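Local coordinates for protein guanylate kinase (Stenotrophomonas maltophilia, PDB 6WCT) that catalyses phosphoryl transfer from ATP to GMP, yielding ADP and GDP, and probably serves to recycle GMP and, indirectly, cGMP, at residues A[24-29]-A[134-139]; A[52-57]-A[98-103]; A[89-94]-A[124-129]. All coordinates share one frame; numbering follows the deposited sequence.

Contact 1 (24-29 with 134-139) lies in the five-stranded parallel core sheet; contact 2 (52-57 with 98-103) and strand 87-93 of contact 3 belong to the smaller mixed sheet that binds GMP. Contact 3 (89-94 with 124-129) joins these two parts, because its helix packs on the core sheet: Leu24 CD2 meets Val127 CG1 at 3.5 Å. Contacts 2 and 3 have centres about 11 Å apart and share the nucleotide, with Thr100 OG1 2.8 Å from Glu89 OE1, a probable hydrogen bond. Contacts 1 and 2 do not touch: their centres are about 16 Å apart and their nearest atoms about 7 Å; contact 1 reaches the nucleotide site through Ala29.

Contact 1 of 3, residues A[24-29]-A[134-139]; sequences LYIVAA and TVTVFI
Val27 CG1 meets Ile139 CD1 at 3.7 Å toward the C-terminal end of two inner strands of the parallel beta-sheet of the P-loop kinase fold, where strands 24-28 and 135-139 run side by side with their axes 14° apart. CG1 of Val27 is anti to the backbone N (chi1 179°), and the Ile139 side chain slants across it. Val27 and Val137 share one face of the sheet with Tyr25 and Val135. There the tyrosine ring lies alongside the valine, pointing the same way, with Tyr25 CD1 3.7 Å from Val135 CB. Helix 188-203 packs over this face through Leu195 and Ile198, and its Ser202 OG and Tyr25 OH are hydrogen-bonded.

The other face carries Ile26, Thr136, Ala28 and Phe138. Methyl CG2 of Thr134 reaches Ile26 CG1 at 3.6 Å, while Thr136 CG2 lies beside the isoleucine from the neighbouring strand. Val127 of helix 121-130 packs against Ile26 from this side. Phe138 turns its ring back toward the partner strand, with CG roughly anti to the backbone N (chi1 -156°); Ala28 O and Ala29 CA lie over one ring face, both offset toward the rim. Its CD2 is 3.7 Å from Ala28 CB, and Phe179 meets the ring edge-to-face.

The facing backbone groups are joined by five hydrogen bonds, alternating in direction, from Val135 N with Leu24 O to Ile139 N with Ala28 O; Leu117 and Tyr181 of the flanking strands take up outer ones. The threonine hydroxyls turn outside the pair, Thr134 OG1 to Val131 O and Thr136 OG1 to Asp180 N. At the C-terminal end Ala29 opens the P-loop: its carbonyl accepts a hydrogen bond from Lys35 NZ, and its CB sits 3.3 Å from Ile139 O.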
loop_
_atom_site.group_PDB
_atom_site.type_symbol
_atom_site.label_atom_id
_atom_site.label_comp_id
_atom_site.label_asym_id
_atom_site.label_seq_id
_atom_site.Cartn_x
_atom_site.Cartn_y
_atom_site.Cartn_z
ATOM N N LEU A 24 -12.922 4.733 -0.361
ATOM C CA LEU A 24 -12.857 5.714 -1.430
ATOM C C LEU A 24 -11.431 5.800 -1.949
ATOM O O LEU A 24 -10.488 5.960 -1.166
ATOM C CB LEU A 24 -13.337 7.077 -0.935
ATOM C CG LEU A 24 -13.582 8.169 -1.972
ATOM C CD1 LEU A 24 -14.524 7.656 -3.084
ATOM C CD2 LEU A 24 -14.191 9.387 -1.286
ATOM N N TYR A 25 -11.278 5.639 -3.251
ATOM C CA TYR A 25 -9.994 5.668 -3.942
ATOM C C TYR A 25 -9.953 6.861 -4.877
ATOM O O TYR A 25 -10.964 7.193 -5.502
ATOM C CB TYR A 25 -9.777 4.384 -4.747
ATOM C CG TYR A 25 -9.733 3.147 -3.890
ATOM C CD1 TYR A 25 -8.549 2.737 -3.293
ATOM C CD2 TYR A 25 -10.887 2.426 -3.622
ATOM C CE1 TYR A 25 -8.501 1.608 -2.503
ATOM C CE2 TYR A 25 -10.849 1.299 -2.818
ATOM C CZ TYR A 25 -9.651 0.896 -2.266
ATOM O OH TYR A 25 -9.598 -0.216 -1.452
ATOM N N ILE A 26 -8.799 7.529 -4.944
ATOM C CA ILE A 26 -8.574 8.581 -5.928
ATOM C C ILE A 26 -7.350 8.208 -6.743
ATOM O O ILE A 26 -6.297 7.902 -6.174
ATOM C CB ILE A 26 -8.373 9.966 -5.285
ATOM C CG1 ILE A 26 -9.586 10.364 -4.458
ATOM C CG2 ILE A 26 -8.134 11.019 -6.370
ATOM C CD1 ILE A 26 -9.462 11.755 -3.859
ATOM N N VAL A 27 -7.486 8.236 -8.065
ATOM C CA VAL A 27 -6.353 8.074 -8.973
ATOM C C VAL A 27 -6.295 9.340 -9.825
ATOM O O VAL A 27 -7.229 9.627 -10.587
ATOM C CB VAL A 27 -6.465 6.826 -9.866
ATOM C CG1 VAL A 27 -5.255 6.753 -10.783
ATOM C CG2 VAL A 27 -6.616 5.569 -9.046
ATOM N N ALA A 28 -5.206 10.094 -9.692
ATOM C CA ALA A 28 -5.031 11.331 -10.426
ATOM C C ALA A 28 -3.850 11.212 -11.373
ATOM O O ALA A 28 -2.887 10.487 -11.112
ATOM C CB ALA A 28 -4.782 12.492 -9.497
ATOM N N ALA A 29 -3.911 11.980 -12.436
ATOM C CA ALA A 29 -2.888 11.999 -13.469
ATOM C C ALA A 29 -3.254 13.090 -14.454
ATOM O O ALA A 29 -4.447 13.300 -14.712
ATOM C CB ALA A 29 -2.808 10.654 -14.192
ATOM N N THR A 134 -9.333 8.271 2.615
ATOM C CA THR A 134 -9.270 8.065 1.174
ATOM C C THR A 134 -7.870 7.621 0.769
ATOM O O THR A 134 -6.873 8.138 1.263
ATOM C CB THR A 134 -9.651 9.354 0.438
ATOM O OG1 THR A 134 -10.995 9.728 0.778
ATOM C CG2 THR A 134 -9.584 9.166 -1.033
ATOM N N VAL A 135 -7.791 6.647 -0.128
ATOM C CA VAL A 135 -6.518 6.161 -0.647
ATOM C C VAL A 135 -6.269 6.884 -1.966
ATOM O O VAL A 135 -7.040 6.724 -2.914
ATOM C CB VAL A 135 -6.542 4.636 -0.845
ATOM C CG1 VAL A 135 -5.245 4.147 -1.543
ATOM C CG2 VAL A 135 -6.714 3.942 0.483
ATOM N N THR A 136 -5.183 7.659 -2.050
ATOM C CA THR A 136 -4.954 8.525 -3.210
ATOM C C THR A 136 -3.659 8.139 -3.925
ATOM O O THR A 136 -2.635 7.915 -3.279
ATOM C CB THR A 136 -4.930 10.002 -2.800
ATOM O OG1 THR A 136 -3.801 10.237 -1.967
ATOM C CG2 THR A 136 -6.219 10.391 -1.993
ATOM N N VAL A 137 -3.724 8.050 -5.256
ATOM C CA VAL A 137 -2.623 7.596 -6.101
ATOM C C VAL A 137 -2.395 8.605 -7.222
ATOM O O VAL A 137 -3.351 9.041 -7.869
ATOM C CB VAL A 137 -2.915 6.212 -6.719
ATOM C CG1 VAL A 137 -1.702 5.724 -7.551
ATOM C CG2 VAL A 137 -3.359 5.192 -5.645
ATOM N N PHE A 138 -1.134 8.933 -7.503
ATOM C CA PHE A 138 -0.827 9.794 -8.638
ATOM C C PHE A 138 -0.040 9.007 -9.675
ATOM O O PHE A 138 0.893 8.274 -9.338
ATOM C CB PHE A 138 -0.021 11.044 -8.245
ATOM C CG PHE A 138 -0.189 12.185 -9.226
ATOM C CD1 PHE A 138 0.578 12.254 -10.370
ATOM C CD2 PHE A 138 -1.142 13.167 -9.009
ATOM C CE1 PHE A 138 0.400 13.287 -11.276
ATOM C CE2 PHE A 138 -1.321 14.202 -9.907
ATOM C CZ PHE A 138 -0.551 14.261 -11.044
ATOM N N ILE A 139 -0.421 9.158 -10.940
ATOM C CA ILE A 139 0.241 8.441 -12.030
ATOM C C ILE A 139 0.977 9.467 -12.868
ATOM O O ILE A 139 0.384 10.449 -13.334
ATOM C CB ILE A 139 -0.749 7.604 -12.856
ATOM C CG1 ILE A 139 -1.404 6.554 -11.936
ATOM C CG2 ILE A 139 -0.048 6.949 -14.033
ATOM C CD1 ILE A 139 -2.320 5.563 -12.622
#

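Contact 2 of 3, residues A[52-57]-A[98-103]; sequences SISFTS and KGTARQ. With 5GP (guanosine-5'-monophosphate), chain E.
The Phe55 ring has Gly99 O at its edge, near the ring plane, and takes Ala101 CB obliquely, 3.7 Å from Phe55 CE1. His71 meets the same ring with planes about 35° apart, and Phe78 and Met81 of helix 75-83 pack against the phenylalanine too. The second flat group is the guanine of GMP. Lys98 CB stands over one of its faces, 3.6 Å from both C4 and C5 of the nucleotide.

Between these groups runs an antiparallel pairing. Phe55 and Gly99 form the hydrogen-bonded pair: Phe55 N donates to Gly99 O at 2.8 Å and Gly99 N to Phe55 O at 3.0 Å. Thr56 and Lys98 form the non-hydrogen-bonded pair. Their side chains lie side by side, with Thr56 OG1 tight against Lys98 CE at 3.1 Å; that hydroxyl is held by Trp97 O and Arg58 N. The lysine bends at chi2 (-98°) and leads past the base toward the ribose and phosphate, but the place of its amino nitrogen is less sure.

Ser54 OG donates to guanine O6 at 2.5 Å. One water bridges the hydroxyls of Ser52, Ser54 and Thr100, donating hydrogen bonds to Ser54 OG and Thr100 OG1; the latter also has Glu89 as a partner. A second water joins Ile53 O to Ala101 N, where the strands diverge. This short antiparallel pairing, with the guanine against Lys98 and its O6 at Ser54, belongs to the mixed beta-sheet that forms the GMP-binding region of guanylate kinases.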
loop_
_atom_site.group_PDB
_atom_site.type_symbol
_atom_site.label_atom_id
_atom_site.label_comp_id
_atom_site.label_asym_id
_atom_site.label_seq_id
_atom_site.Cartn_x
_atom_site.Cartn_y
_atom_site.Cartn_z
ATOM N N SER A 52 -16.683 6.094 -11.093
ATOM C CA SER A 52 -17.626 7.202 -11.162
ATOM C C SER A 52 -17.449 7.977 -12.467
ATOM O O SER A 52 -16.328 8.247 -12.891
ATOM C CB SER A 52 -17.441 8.143 -9.971
ATOM O OG SER A 52 -18.168 9.329 -10.168
ATOM N N ILE A 53 -18.555 8.355 -13.090
ATOM C CA ILE A 53 -18.542 9.191 -14.287
ATOM C C ILE A 53 -18.748 10.645 -13.866
ATOM O O ILE A 53 -19.790 10.994 -13.296
ATOM C CB ILE A 53 -19.615 8.754 -15.291
ATOM C CG1 ILE A 53 -19.483 7.263 -15.606
ATOM C CG2 ILE A 53 -19.522 9.618 -16.566
ATOM C CD1 ILE A 53 -18.164 6.900 -16.208
ATOM N N SER A 54 -17.757 11.487 -14.134
ATOM C CA SER A 54 -17.813 12.890 -13.758
ATOM C C SER A 54 -18.726 13.683 -14.691
ATOM O O SER A 54 -19.031 13.271 -15.812
ATOM C CB SER A 54 -16.409 13.508 -13.793
ATOM O OG SER A 54 -15.564 12.910 -12.833
ATOM N N PHE A 55 -19.190 14.821 -14.185
ATOM C CA PHE A 55 -19.825 15.876 -14.962
ATOM C C PHE A 55 -18.764 16.887 -15.387
ATOM O O PHE A 55 -17.772 17.090 -14.689
ATOM C CB PHE A 55 -20.914 16.579 -14.136
ATOM C CG PHE A 55 -22.187 15.792 -14.025
ATOM C CD1 PHE A 55 -22.289 14.730 -13.139
ATOM C CD2 PHE A 55 -23.272 16.100 -14.821
ATOM C CE1 PHE A 55 -23.436 13.990 -13.058
ATOM C CE2 PHE A 55 -24.435 15.367 -14.740
ATOM C CZ PHE A 55 -24.508 14.301 -13.865
ATOM N N THR A 56 -18.957 17.501 -16.555
ATOM C CA THR A 56 -18.067 18.570 -16.983
ATOM C C THR A 56 -18.832 19.487 -17.913
ATOM O O THR A 56 -19.701 19.038 -18.665
ATOM C CB THR A 56 -16.818 18.046 -17.706
ATOM O OG1 THR A 56 -15.925 19.127 -17.966
ATOM C CG2 THR A 56 -17.199 17.437 -19.051
ATOM N N SER A 57 -18.511 20.779 -17.855
ATOM C CA SER A 57 -19.062 21.728 -18.806
ATOM C C SER A 57 -18.108 22.013 -19.953
ATOM O O SER A 57 -18.436 22.825 -20.820
ATOM C CB SER A 57 -19.457 23.034 -18.106
ATOM O OG SER A 57 -18.312 23.713 -17.599
ATOM N N LYS A 98 -15.569 20.779 -13.550
ATOM C CA LYS A 98 -15.528 19.334 -13.403
ATOM C C LYS A 98 -16.115 18.985 -12.042
ATOM O O LYS A 98 -15.986 19.751 -11.086
ATOM C CB LYS A 98 -14.096 18.788 -13.517
ATOM C CG LYS A 98 -13.461 18.952 -14.890
ATOM C CD LYS A 98 -13.567 17.682 -15.706
ATOM C CE LYS A 98 -13.222 17.945 -17.162
ATOM N NZ LYS A 98 -11.759 17.986 -17.390
ATOM N N GLY A 99 -16.786 17.841 -11.966
ATOM C CA GLY A 99 -17.451 17.485 -10.733
ATOM C C GLY A 99 -17.907 16.046 -10.591
ATOM O O GLY A 99 -18.334 15.392 -11.554
ATOM N N THR A 100 -17.834 15.557 -9.359
ATOM C CA THR A 100 -18.361 14.257 -8.977
ATOM C C THR A 100 -19.725 14.489 -8.349
ATOM O O THR A 100 -19.826 15.174 -7.325
ATOM C CB THR A 100 -17.448 13.567 -7.963
ATOM O OG1 THR A 100 -16.140 13.391 -8.510
ATOM C CG2 THR A 100 -18.023 12.226 -7.574
ATOM N N ALA A 101 -20.769 13.928 -8.957
ATOM C CA ALA A 101 -22.104 14.093 -8.407
ATOM C C ALA A 101 -22.212 13.357 -7.085
ATOM O O ALA A 101 -21.681 12.251 -6.925
ATOM C CB ALA A 101 -23.180 13.577 -9.367
ATOM N N ARG A 102 -22.910 13.991 -6.139
ATOM C CA ARG A 102 -23.157 13.391 -4.839
ATOM C C ARG A 102 -23.733 11.992 -4.988
ATOM O O ARG A 102 -23.305 11.057 -4.304
ATOM C CB ARG A 102 -24.129 14.284 -4.064
ATOM C CG ARG A 102 -23.925 14.312 -2.579
ATOM C CD ARG A 102 -24.764 15.410 -1.922
ATOM N NE ARG A 102 -24.235 16.746 -2.183
ATOM C CZ ARG A 102 -23.154 17.255 -1.604
ATOM N NH1 ARG A 102 -22.468 16.540 -0.724
ATOM N NH2 ARG A 102 -22.754 18.483 -1.910
ATOM N N GLN A 103 -24.691 11.828 -5.906
ATOM C CA GLN A 103 -25.353 10.553 -6.163
ATOM C C GLN A 103 -24.408 9.473 -6.684
ATOM O O GLN A 103 -24.812 8.308 -6.752
ATOM C CB GLN A 103 -26.507 10.759 -7.156
HETATM P P 5GP E . -9.696 16.237 -19.108
HETATM O O1P 5GP E . -10.615 15.067 -19.356
HETATM O O2P 5GP E . -8.462 16.295 -20.007
HETATM O O3P 5GP E . -10.377 17.583 -19.118
HETATM O "O5'" 5GP E . -9.182 16.121 -17.624
HETATM C "C5'" 5GP E . -8.633 17.243 -16.964
HETATM C "C4'" 5GP E . -8.443 16.941 -15.508
HETATM O "O4'" 5GP E . -9.731 17.011 -14.841
HETATM C "C3'" 5GP E . -7.893 15.531 -15.220
HETATM O "O3'" 5GP E . -6.906 15.592 -14.198
HETATM C "C2'" 5GP E . -9.101 14.798 -14.657
HETATM O "O2'" 5GP E . -8.796 13.743 -13.772
HETATM C "C1'" 5GP E . -9.825 15.931 -13.956
HETATM N N9 5GP E . -11.221 15.648 -13.672
HETATM C C8 5GP E . -12.017 14.745 -14.326
HETATM N N7 5GP E . -13.165 14.547 -13.735
HETATM C C5 5GP E . -13.129 15.384 -12.631
HETATM C C6 5GP E . -14.056 15.569 -11.590
HETATM O O6 5GP E . -15.134 14.993 -11.461
HETATM N N1 5GP E . -13.608 16.472 -10.641
HETATM C C2 5GP E . -12.400 17.124 -10.685
HETATM N N2 5GP E . -12.111 17.947 -9.669
HETATM N N3 5GP E . -11.519 16.957 -11.666
HETATM C C4 5GP E . -11.939 16.078 -12.591
HETATM O O HOH W 1 -16.168 11.495 -10.372
HETATM O O HOH W 2 -20.294 11.754 -10.981
#

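Contact 3 of 3, residues A[89-94]-A[124-129]; sequences EHAWVH and AQQVRQ. With 5GP (guanosine-5'-monophosphate), chain E.
Glu89 touches the helix with its aliphatic part and the nucleotide with its carboxylate. The side chains of Glu89 and Val127 slant across each other, with Glu89 CG 3.7 Å from Val127 CG2, and Glu89 CB is 3.5 Å from Gln126 OE1. Beyond them the two carboxylate oxygens meet the Watson-Crick side of guanine: N1 of GMP donates to Glu89 OE1 at 2.8 Å and N2 donates to Glu89 OE2 at 3.0 Å. CG of Glu89 stands between the backbone N and the carbonyl carbon (chi1 62°), and the chain bends again at chi2, which curls the acid back to the base. Ala91 CB lies 3.8 Å from N2 of GMP, and Val93 CG1 packs at 3.5 Å on the ribose oxygen O4'.

In the second shell, Thr100 OG1 is hydrogen-bonded to Glu89 OE1, so that this oxygen has a protein partner besides guanine N1. Gln126 reaches from the helix with its chain extended beyond CG and uses both ends of its amide on the backbone of His90. NE2 donates to His90 O at 2.7 Å, the acceptor lying almost in the amide plane. OE1 receives His90 N at a long 3.3 Å, with the donor tilted 30° from the carbonyl plane; this end is the looser one, and OE1 also lies close to His90 O, a fellow acceptor. The chain changes direction at Glu89, and this two-point hold ties the following strand to helix 121-130. Through Val127 the helix rests on strand 24-28 of the core sheet.

The two N-H donors of guanine face two carboxylate acceptors, a pattern that reads the 2-amino group together with N1-H and is consistent with selection of GMP.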
loop_
_atom_site.group_PDB
_atom_site.type_symbol
_atom_site.label_atom_id
_atom_site.label_comp_id
_atom_site.label_asym_id
_atom_site.label_seq_id
_atom_site.Cartn_x
_atom_site.Cartn_y
_atom_site.Cartn_z
ATOM N N GLU A 89 -17.791 16.878 -4.810
ATOM C CA GLU A 89 -16.713 17.830 -4.989
ATOM C C GLU A 89 -16.845 18.380 -6.395
ATOM O O GLU A 89 -17.390 17.724 -7.289
ATOM C CB GLU A 89 -15.315 17.204 -4.794
ATOM C CG GLU A 89 -14.941 16.069 -5.785
ATOM C CD GLU A 89 -14.567 16.539 -7.201
ATOM O OE1 GLU A 89 -14.866 15.814 -8.184
ATOM O OE2 GLU A 89 -13.985 17.626 -7.346
ATOM N N HIS A 90 -16.341 19.585 -6.593
ATOM C CA HIS A 90 -16.322 20.143 -7.931
ATOM C C HIS A 90 -15.227 21.181 -7.962
ATOM O O HIS A 90 -14.815 21.703 -6.926
ATOM C CB HIS A 90 -17.678 20.736 -8.322
ATOM C CG HIS A 90 -18.003 22.007 -7.604
ATOM N ND1 HIS A 90 -18.603 22.023 -6.366
ATOM C CD2 HIS A 90 -17.806 23.302 -7.947
ATOM C CE1 HIS A 90 -18.773 23.276 -5.979
ATOM N NE2 HIS A 90 -18.298 24.072 -6.921
ATOM N N ALA A 91 -14.732 21.447 -9.160
ATOM C CA ALA A 91 -13.618 22.366 -9.265
ATOM C C ALA A 91 -13.571 22.946 -10.665
ATOM O O ALA A 91 -14.040 22.343 -11.634
ATOM C CB ALA A 91 -12.301 21.674 -8.914
ATOM N N TRP A 92 -12.970 24.119 -10.744
ATOM C CA TRP A 92 -12.685 24.794 -11.997
ATOM C C TRP A 92 -11.358 24.246 -12.482
ATOM O O TRP A 92 -10.310 24.532 -11.897
ATOM C CB TRP A 92 -12.637 26.304 -11.766
ATOM C CG TRP A 92 -12.559 27.170 -12.990
ATOM C CD1 TRP A 92 -11.467 27.843 -13.444
ATOM C CD2 TRP A 92 -13.627 27.467 -13.908
ATOM N NE1 TRP A 92 -11.785 28.545 -14.587
ATOM C CE2 TRP A 92 -13.103 28.327 -14.895
ATOM C CE3 TRP A 92 -14.970 27.080 -13.995
ATOM C CZ2 TRP A 92 -13.875 28.815 -15.955
ATOM C CZ3 TRP A 92 -15.738 27.567 -15.051
ATOM C CH2 TRP A 92 -15.186 28.425 -16.014
ATOM N N VAL A 93 -11.397 23.439 -13.531
ATOM C CA VAL A 93 -10.228 22.695 -13.972
ATOM C C VAL A 93 -9.911 23.189 -15.370
ATOM O O VAL A 93 -10.683 22.955 -16.310
ATOM C CB VAL A 93 -10.479 21.178 -13.964
ATOM C CG1 VAL A 93 -9.266 20.421 -14.496
ATOM C CG2 VAL A 93 -10.849 20.713 -12.569
ATOM N N HIS A 94 -8.786 23.891 -15.501
ATOM C CA HIS A 94 -8.292 24.342 -16.797
ATOM C C HIS A 94 -9.358 25.124 -17.568
ATOM O O HIS A 94 -9.513 24.982 -18.781
ATOM C CB HIS A 94 -7.785 23.135 -17.577
ATOM C CG HIS A 94 -6.813 22.316 -16.785
ATOM N ND1 HIS A 94 -5.998 22.872 -15.819
ATOM C CD2 HIS A 94 -6.580 20.982 -16.755
ATOM C CE1 HIS A 94 -5.269 21.921 -15.264
ATOM N NE2 HIS A 94 -5.603 20.764 -15.812
ATOM N N ALA A 124 -9.249 16.320 -5.309
ATOM C CA ALA A 124 -8.701 15.406 -4.305
ATOM C C ALA A 124 -8.618 16.063 -2.935
ATOM O O ALA A 124 -8.838 15.405 -1.914
ATOM C CB ALA A 124 -7.315 14.919 -4.704
ATOM N N GLN A 125 -8.246 17.346 -2.896
ATOM C CA GLN A 125 -8.164 18.061 -1.627
ATOM C C GLN A 125 -9.532 18.195 -0.978
ATOM O O GLN A 125 -9.663 18.039 0.241
ATOM C CB GLN A 125 -7.544 19.436 -1.834
ATOM C CG GLN A 125 -6.071 19.366 -2.138
ATOM C CD GLN A 125 -5.414 20.714 -2.005
ATOM O OE1 GLN A 125 -6.086 21.735 -1.790
ATOM N NE2 GLN A 125 -4.091 20.734 -2.124
ATOM N N GLN A 126 -10.562 18.525 -1.766
ATOM C CA GLN A 126 -11.908 18.586 -1.191
ATOM C C GLN A 126 -12.327 17.224 -0.663
ATOM O O GLN A 126 -12.951 17.129 0.397
ATOM C CB GLN A 126 -12.933 19.103 -2.201
ATOM C CG GLN A 126 -12.652 20.493 -2.732
ATOM C CD GLN A 126 -13.554 20.861 -3.899
ATOM O OE1 GLN A 126 -14.738 20.510 -3.919
ATOM N NE2 GLN A 126 -13.003 21.593 -4.868
ATOM N N VAL A 127 -11.993 16.153 -1.385
ATOM C CA VAL A 127 -12.404 14.827 -0.940
ATOM C C VAL A 127 -11.678 14.445 0.339
ATOM O O VAL A 127 -12.284 13.883 1.260
ATOM C CB VAL A 127 -12.180 13.773 -2.046
ATOM C CG1 VAL A 127 -12.475 12.391 -1.504
ATOM C CG2 VAL A 127 -13.072 14.047 -3.252
ATOM N N ARG A 128 -10.377 14.767 0.432
ATOM C CA ARG A 128 -9.605 14.403 1.621
ATOM C C ARG A 128 -10.213 15.004 2.882
ATOM O O ARG A 128 -10.214 14.363 3.940
ATOM C CB ARG A 128 -8.145 14.845 1.476
ATOM C CG ARG A 128 -7.248 13.833 0.759
ATOM C CD ARG A 128 -5.775 14.272 0.652
ATOM N NE ARG A 128 -5.142 13.659 -0.530
ATOM C CZ ARG A 128 -4.920 14.290 -1.679
ATOM N NH1 ARG A 128 -4.369 13.649 -2.715
ATOM N NH2 ARG A 128 -5.266 15.563 -1.810
ATOM N N GLN A 129 -10.730 16.234 2.794
ATOM C CA GLN A 129 -11.346 16.868 3.961
ATOM C C GLN A 129 -12.715 16.279 4.262
ATOM O O GLN A 129 -13.175 16.363 5.405
ATOM C CB GLN A 129 -11.455 18.381 3.759
HETATM P P 5GP E . -9.696 16.237 -19.108
HETATM O O1P 5GP E . -10.615 15.067 -19.356
HETATM O O2P 5GP E . -8.462 16.295 -20.007
HETATM O O3P 5GP E . -10.377 17.583 -19.118
HETATM O "O5'" 5GP E . -9.182 16.121 -17.624
HETATM C "C5'" 5GP E . -8.633 17.243 -16.964
HETATM C "C4'" 5GP E . -8.443 16.941 -15.508
HETATM O "O4'" 5GP E . -9.731 17.011 -14.841
HETATM C "C3'" 5GP E . -7.893 15.531 -15.220
HETATM O "O3'" 5GP E . -6.906 15.592 -14.198
HETATM C "C2'" 5GP E . -9.101 14.798 -14.657
HETATM O "O2'" 5GP E . -8.796 13.743 -13.772
HETATM C "C1'" 5GP E . -9.825 15.931 -13.956
HETATM N N9 5GP E . -11.221 15.648 -13.672
HETATM C C8 5GP E . -12.017 14.745 -14.326
HETATM N N7 5GP E . -13.165 14.547 -13.735
HETATM C C5 5GP E . -13.129 15.384 -12.631
HETATM C C6 5GP E . -14.056 15.569 -11.590
HETATM O O6 5GP E . -15.134 14.993 -11.461
HETATM N N1 5GP E . -13.608 16.472 -10.641
HETATM C C2 5GP E . -12.400 17.124 -10.685
HETATM N N2 5GP E . -12.111 17.947 -9.669
HETATM N N3 5GP E . -11.519 16.957 -11.666
HETATM C C4 5GP E . -11.939 16.078 -12.591
#